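PDB 5H80: carboxylase from Deinococcus radiodurans, which probably carboxylates biotin on a carrier domain at the expense of ATP, through its biotin carboxylase domain, as the first half-reaction of a single-chain carboxylase. Local coordinates for residues G128-G133 / R342-E347; V337-R342 / V352-Q357. All blocks are in the same frame, centred on the assembly; numbering follows the deposited sequence.

Interaction 1 of 2, residues G128-G133 / R342-E347; sequences GLVFVG and RLAAGE
Ala-344, at the C-terminal end of helix 336-344, sets its methyl against Val-132, just beyond the edge strand 130-131. The strand closes one side of the five-stranded parallel sheet in the N-terminal domain of the biotin carboxylase fold. The helix lies within the ATP-binding region of the sequence, so the contact joins two parts of the fold. The contact is small, with methyls packed on one another and one methyl set against a carbonyl oxygen. Ala-344 CB lies 3.8 Å from Val-132 CG1 and 3.9 Å from Val-132 CA. The methyl therefore rests on both the side chain and the backbone of the valine. Val-130 makes the second contact. Its CG1 is anti to the backbone N (chi1 168°) and stands 3.6 Å from Ala-344 O, with Ala-344 CB at 4.3 Å from the same methyl.

Backbone bonds of Val-130 and Val-132 to Val-107 hold the edge in place. Phe-131 leaves the backbone away from 342-347, and its side chain touches Phe-120 and Ala-121 of helix 118-126. Just past Ala-344 the helix ends in a Schellman motif, with Gly-346 at positive phi. Beyond this turn Glu-347 folds back to Arg-342 in a salt bridge. The guanidinium comes side-on, with two nitrogens on one carboxylate oxygen: Arg-342 NE is 2.9 Å and Arg-342 NH1 3.1 Å from Glu-347 OE1, both on its syn side.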
loop_
_atom_site.group_PDB
_atom_site.type_symbol
_atom_site.label_atom_id
_atom_site.label_comp_id
_atom_site.label_asym_id
_atom_site.label_seq_id
_atom_site.Cartn_x
_atom_site.Cartn_y
_atom_site.Cartn_z
ATOM N N GLY A 128 -11.462 16.923 31.335
ATOM C CA GLY A 128 -11.131 15.511 31.451
ATOM C C GLY A 128 -10.922 14.838 30.131
ATOM O O GLY A 128 -11.158 13.644 30.036
ATOM N N LEU A 129 -10.496 15.585 29.121
ATOM C CA LEU A 129 -10.273 15.032 27.769
ATOM C C LEU A 129 -8.785 15.130 27.449
ATOM O O LEU A 129 -8.169 16.186 27.616
ATOM C CB LEU A 129 -10.988 15.837 26.706
ATOM C CG LEU A 129 -12.497 15.943 26.833
ATOM C CD1 LEU A 129 -13.305 16.730 25.820
ATOM C CD2 LEU A 129 -13.035 14.504 26.886
ATOM N N VAL A 130 -8.185 14.057 26.937
ATOM C CA VAL A 130 -6.794 14.192 26.461
ATOM C C VAL A 130 -6.742 14.701 25.000
ATOM O O VAL A 130 -7.191 14.061 24.092
ATOM C CB VAL A 130 -5.998 12.862 26.624
ATOM C CG1 VAL A 130 -4.674 12.971 25.843
ATOM C CG2 VAL A 130 -5.857 12.507 28.111
ATOM N N PHE A 131 -6.178 15.876 24.784
ATOM C CA PHE A 131 -5.850 16.423 23.487
ATOM C C PHE A 131 -4.695 15.654 22.851
ATOM O O PHE A 131 -3.587 15.521 23.464
ATOM C CB PHE A 131 -5.385 17.885 23.732
ATOM C CG PHE A 131 -5.218 18.684 22.493
ATOM C CD1 PHE A 131 -6.280 19.254 21.784
ATOM C CD2 PHE A 131 -3.930 18.808 21.950
ATOM C CE1 PHE A 131 -6.106 20.002 20.645
ATOM C CE2 PHE A 131 -3.734 19.573 20.841
ATOM C CZ PHE A 131 -4.797 20.205 20.172
ATOM N N VAL A 132 -4.958 15.199 21.608
ATOM C CA VAL A 132 -3.956 14.435 20.831
ATOM C C VAL A 132 -2.986 15.420 20.185
ATOM O O VAL A 132 -3.241 15.825 19.071
ATOM C CB VAL A 132 -4.510 13.459 19.870
ATOM C CG1 VAL A 132 -3.352 12.669 19.195
ATOM C CG2 VAL A 132 -5.628 12.560 20.407
ATOM N N GLY A 133 -1.936 15.785 20.950
ATOM C CA GLY A 133 -0.978 16.825 20.602
ATOM C C GLY A 133 -0.056 17.160 21.799
ATOM O O GLY A 133 -0.312 16.651 22.903
ATOM N N ARG A 342 -1.190 6.711 20.628
ATOM C CA ARG A 342 -0.574 6.021 21.714
ATOM C C ARG A 342 0.360 6.926 22.527
ATOM O O ARG A 342 0.369 6.793 23.791
ATOM C CB ARG A 342 0.081 4.672 21.337
ATOM C CG ARG A 342 -0.913 3.705 20.639
ATOM C CD ARG A 342 -0.152 2.507 20.137
ATOM N NE ARG A 342 0.408 1.712 21.211
ATOM C CZ ARG A 342 0.668 0.410 21.139
ATOM N NH1 ARG A 342 1.100 -0.208 22.216
ATOM N NH2 ARG A 342 0.540 -0.297 19.995
ATOM N N LEU A 343 1.135 7.774 21.851
ATOM C CA LEU A 343 1.947 8.775 22.510
ATOM C C LEU A 343 1.064 9.705 23.344
ATOM O O LEU A 343 1.376 9.872 24.557
ATOM C CB LEU A 343 2.786 9.535 21.541
ATOM C CG LEU A 343 3.989 8.686 21.036
ATOM C CD1 LEU A 343 4.479 9.375 19.769
ATOM C CD2 LEU A 343 5.149 8.292 21.978
ATOM N N ALA A 344 -0.005 10.261 22.754
ATOM C CA ALA A 344 -0.988 11.034 23.530
ATOM C C ALA A 344 -1.545 10.360 24.786
ATOM O O ALA A 344 -1.655 11.031 25.863
ATOM C CB ALA A 344 -2.124 11.526 22.657
ATOM N N ALA A 345 -1.705 9.016 24.748
ATOM C CA ALA A 345 -2.282 8.244 25.820
ATOM C C ALA A 345 -1.226 7.783 26.847
ATOM O O ALA A 345 -1.593 7.161 27.819
ATOM C CB ALA A 345 -2.923 7.004 25.187
ATOM N N GLY A 346 0.055 8.161 26.687
ATOM C CA GLY A 346 1.078 8.017 27.718
ATOM C C GLY A 346 2.041 6.884 27.496
ATOM O O GLY A 346 2.913 6.679 28.348
ATOM N N GLU A 347 2.080 6.256 26.301
ATOM C CA GLU A 347 3.123 5.350 26.097
ATOM C C GLU A 347 4.459 5.974 25.632
ATOM O O GLU A 347 4.490 7.017 24.975
ATOM C CB GLU A 347 2.719 4.206 25.165
ATOM C CG GLU A 347 1.961 3.080 25.899
ATOM C CD GLU A 347 1.340 1.989 24.967
ATOM O OE1 GLU A 347 0.628 2.267 24.004
ATOM O OE2 GLU A 347 1.662 0.780 25.251
#

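Interaction 2 of 2, residues V337-R342 / V352-Q357; sequences VTAQLR and VGLATQ
Val-352 packs on Ala-339 and Arg-342, which lie one turn apart on helix 336-344. Its CB carries two methyls that divide the work. CG1 is anti to the carbonyl carbon (chi1 -49°) and reaches the Arg-342 end of this surface. There Val-352 CG1 lies 3.4 Å from Arg-342 CB, a close approach for two carbons. The same methyl is 4.0 Å from Arg-342 C, so it also meets the helix backbone. CG2 takes the other direction, between the backbone N and the carbonyl carbon. Val-352 CG2 ends 4.2 Å from Ala-339 CB.

The alanine methyl has a second apolar neighbour. Leu-354 CD1 comes within 4.0 Å of Ala-339 CB, so two branched side chains meet the same small residue. Between them in sequence, Gly-353, at positive phi, is the C-prime residue of the Schellman motif that ends the preceding helix. The chain then leaves as an irregular segment. The Arg-342 side chain bends at chi3 (65°), and Val-352 CA lies over one face of its guanidinium. The polar end of Arg-342 is engaged by Glu-347, which lies in the chain between the two segments.

The contact packs helix 336-344 against the chain that turns back past it after the short helix 349-352. Val-337 and Leu-341 of helix 336-344 pack on Ala-50 of helix 42-53. The departing segment bonds at Ala-355 and Gln-357 to Thr-250 of strand 249-256, an outer strand of the four-stranded antiparallel sheet, before continuing toward strand 367-374.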
loop_
_atom_site.group_PDB
_atom_site.type_symbol
_atom_site.label_atom_id
_atom_site.label_comp_id
_atom_site.label_asym_id
_atom_site.label_seq_id
_atom_site.Cartn_x
_atom_site.Cartn_y
_atom_site.Cartn_z
ATOM N N VAL A 337 -0.094 7.634 12.664
ATOM C CA VAL A 337 -1.281 8.138 13.434
ATOM C C VAL A 337 -1.584 7.224 14.629
ATOM O O VAL A 337 -1.997 7.630 15.747
ATOM C CB VAL A 337 -2.481 8.391 12.524
ATOM C CG1 VAL A 337 -3.686 8.988 13.311
ATOM C CG2 VAL A 337 -2.064 9.273 11.315
ATOM N N THR A 338 -1.498 5.864 14.462
ATOM C CA THR A 338 -1.602 5.009 15.680
ATOM C C THR A 338 -0.518 5.367 16.733
ATOM O O THR A 338 -0.815 5.471 17.925
ATOM C CB THR A 338 -1.495 3.511 15.312
ATOM O OG1 THR A 338 -0.267 3.260 14.583
ATOM C CG2 THR A 338 -2.661 3.171 14.515
ATOM N N ALA A 339 0.730 5.674 16.277
ATOM C CA ALA A 339 1.869 6.104 17.142
ATOM C C ALA A 339 1.468 7.431 17.881
ATOM O O ALA A 339 1.573 7.512 19.111
ATOM C CB ALA A 339 3.145 6.293 16.402
ATOM N N GLN A 340 0.937 8.345 17.113
ATOM C CA GLN A 340 0.509 9.640 17.647
ATOM C C GLN A 340 -0.561 9.488 18.782
ATOM O O GLN A 340 -0.338 10.021 19.911
ATOM C CB GLN A 340 -0.036 10.486 16.563
ATOM C CG GLN A 340 -0.372 11.942 16.985
ATOM C CD GLN A 340 -1.181 12.653 15.925
ATOM O OE1 GLN A 340 -1.869 12.065 15.075
ATOM N NE2 GLN A 340 -1.050 14.006 15.920
ATOM N N LEU A 341 -1.566 8.681 18.557
ATOM C CA LEU A 341 -2.626 8.356 19.496
ATOM C C LEU A 341 -2.071 7.699 20.775
ATOM O O LEU A 341 -2.436 8.083 21.886
ATOM C CB LEU A 341 -3.656 7.444 18.875
ATOM C CG LEU A 341 -4.641 8.100 17.850
ATOM C CD1 LEU A 341 -5.274 7.056 16.885
ATOM C CD2 LEU A 341 -5.699 8.856 18.722
ATOM N N ARG A 342 -1.190 6.711 20.628
ATOM C CA ARG A 342 -0.574 6.021 21.714
ATOM C C ARG A 342 0.360 6.926 22.527
ATOM O O ARG A 342 0.369 6.793 23.791
ATOM C CB ARG A 342 0.081 4.672 21.337
ATOM C CG ARG A 342 -0.913 3.705 20.639
ATOM C CD ARG A 342 -0.152 2.507 20.137
ATOM N NE ARG A 342 0.408 1.712 21.211
ATOM C CZ ARG A 342 0.668 0.410 21.139
ATOM N NH1 ARG A 342 1.100 -0.208 22.216
ATOM N NH2 ARG A 342 0.540 -0.297 19.995
ATOM N N VAL A 352 5.375 2.379 21.483
ATOM C CA VAL A 352 4.596 2.699 20.301
ATOM C C VAL A 352 5.253 2.155 18.996
ATOM O O VAL A 352 4.632 2.157 17.935
ATOM C CB VAL A 352 4.132 4.214 20.299
ATOM C CG1 VAL A 352 3.496 4.619 21.617
ATOM C CG2 VAL A 352 5.232 5.094 19.816
ATOM N N GLY A 353 6.435 1.606 19.123
ATOM C CA GLY A 353 7.242 1.030 17.983
ATOM C C GLY A 353 8.047 1.950 17.154
ATOM O O GLY A 353 8.442 1.585 16.029
ATOM N N LEU A 354 8.411 3.094 17.703
ATOM C CA LEU A 354 9.299 4.032 17.011
ATOM C C LEU A 354 10.649 3.916 17.581
ATOM O O LEU A 354 10.856 3.966 18.801
ATOM C CB LEU A 354 8.790 5.474 17.132
ATOM C CG LEU A 354 7.479 5.814 16.397
ATOM C CD1 LEU A 354 6.994 7.249 16.570
ATOM C CD2 LEU A 354 7.515 5.550 14.887
ATOM N N ALA A 355 11.626 3.673 16.712
ATOM C CA ALA A 355 12.994 3.623 17.185
ATOM C C ALA A 355 13.530 5.009 17.625
ATOM O O ALA A 355 13.233 6.045 16.944
ATOM C CB ALA A 355 13.844 2.940 16.143
ATOM N N THR A 356 14.237 5.043 18.756
ATOM C CA THR A 356 14.864 6.292 19.223
ATOM C C THR A 356 16.211 6.262 18.550
ATOM O O THR A 356 16.963 5.308 18.738
ATOM C CB THR A 356 14.956 6.337 20.729
ATOM O OG1 THR A 356 13.673 6.155 21.235
ATOM C CG2 THR A 356 15.495 7.674 21.225
ATOM N N GLN A 357 16.411 7.210 17.626
ATOM C CA GLN A 357 17.568 7.147 16.735
ATOM C C GLN A 357 18.255 8.458 16.519
ATOM O O GLN A 357 17.585 9.558 16.596
ATOM C CB GLN A 357 17.224 6.443 15.457
ATOM C CG GLN A 357 16.064 7.095 14.683
ATOM C CD GLN A 357 15.721 6.411 13.407
ATOM O OE1 GLN A 357 16.151 5.295 13.131
ATOM N NE2 GLN A 357 14.825 7.059 12.644
#

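How the interactions relate
From the N terminus, the chain first passes 128-133 at the edge of the parallel sheet. It then runs through 208 residues before 342-347 closes the long loop of interaction 1. Interaction 2 closes a short one, from 337-342 to 352-357. The two loops cross: 337-342 begins inside the long loop opened at 128-133, and 352-357 lies beyond its close at 342-347. Both use helix 336-344 and share Arg-342, and their centres are about 12 Å apart. Packing is continuous between them: Val-132 CG1 lies 3.8 Å from Gln-340 CG, and Glu-347 CB 3.7 Å from Val-352 CG1. The helix thus ties the N-terminal sheet to the segment leading to strand 367-374.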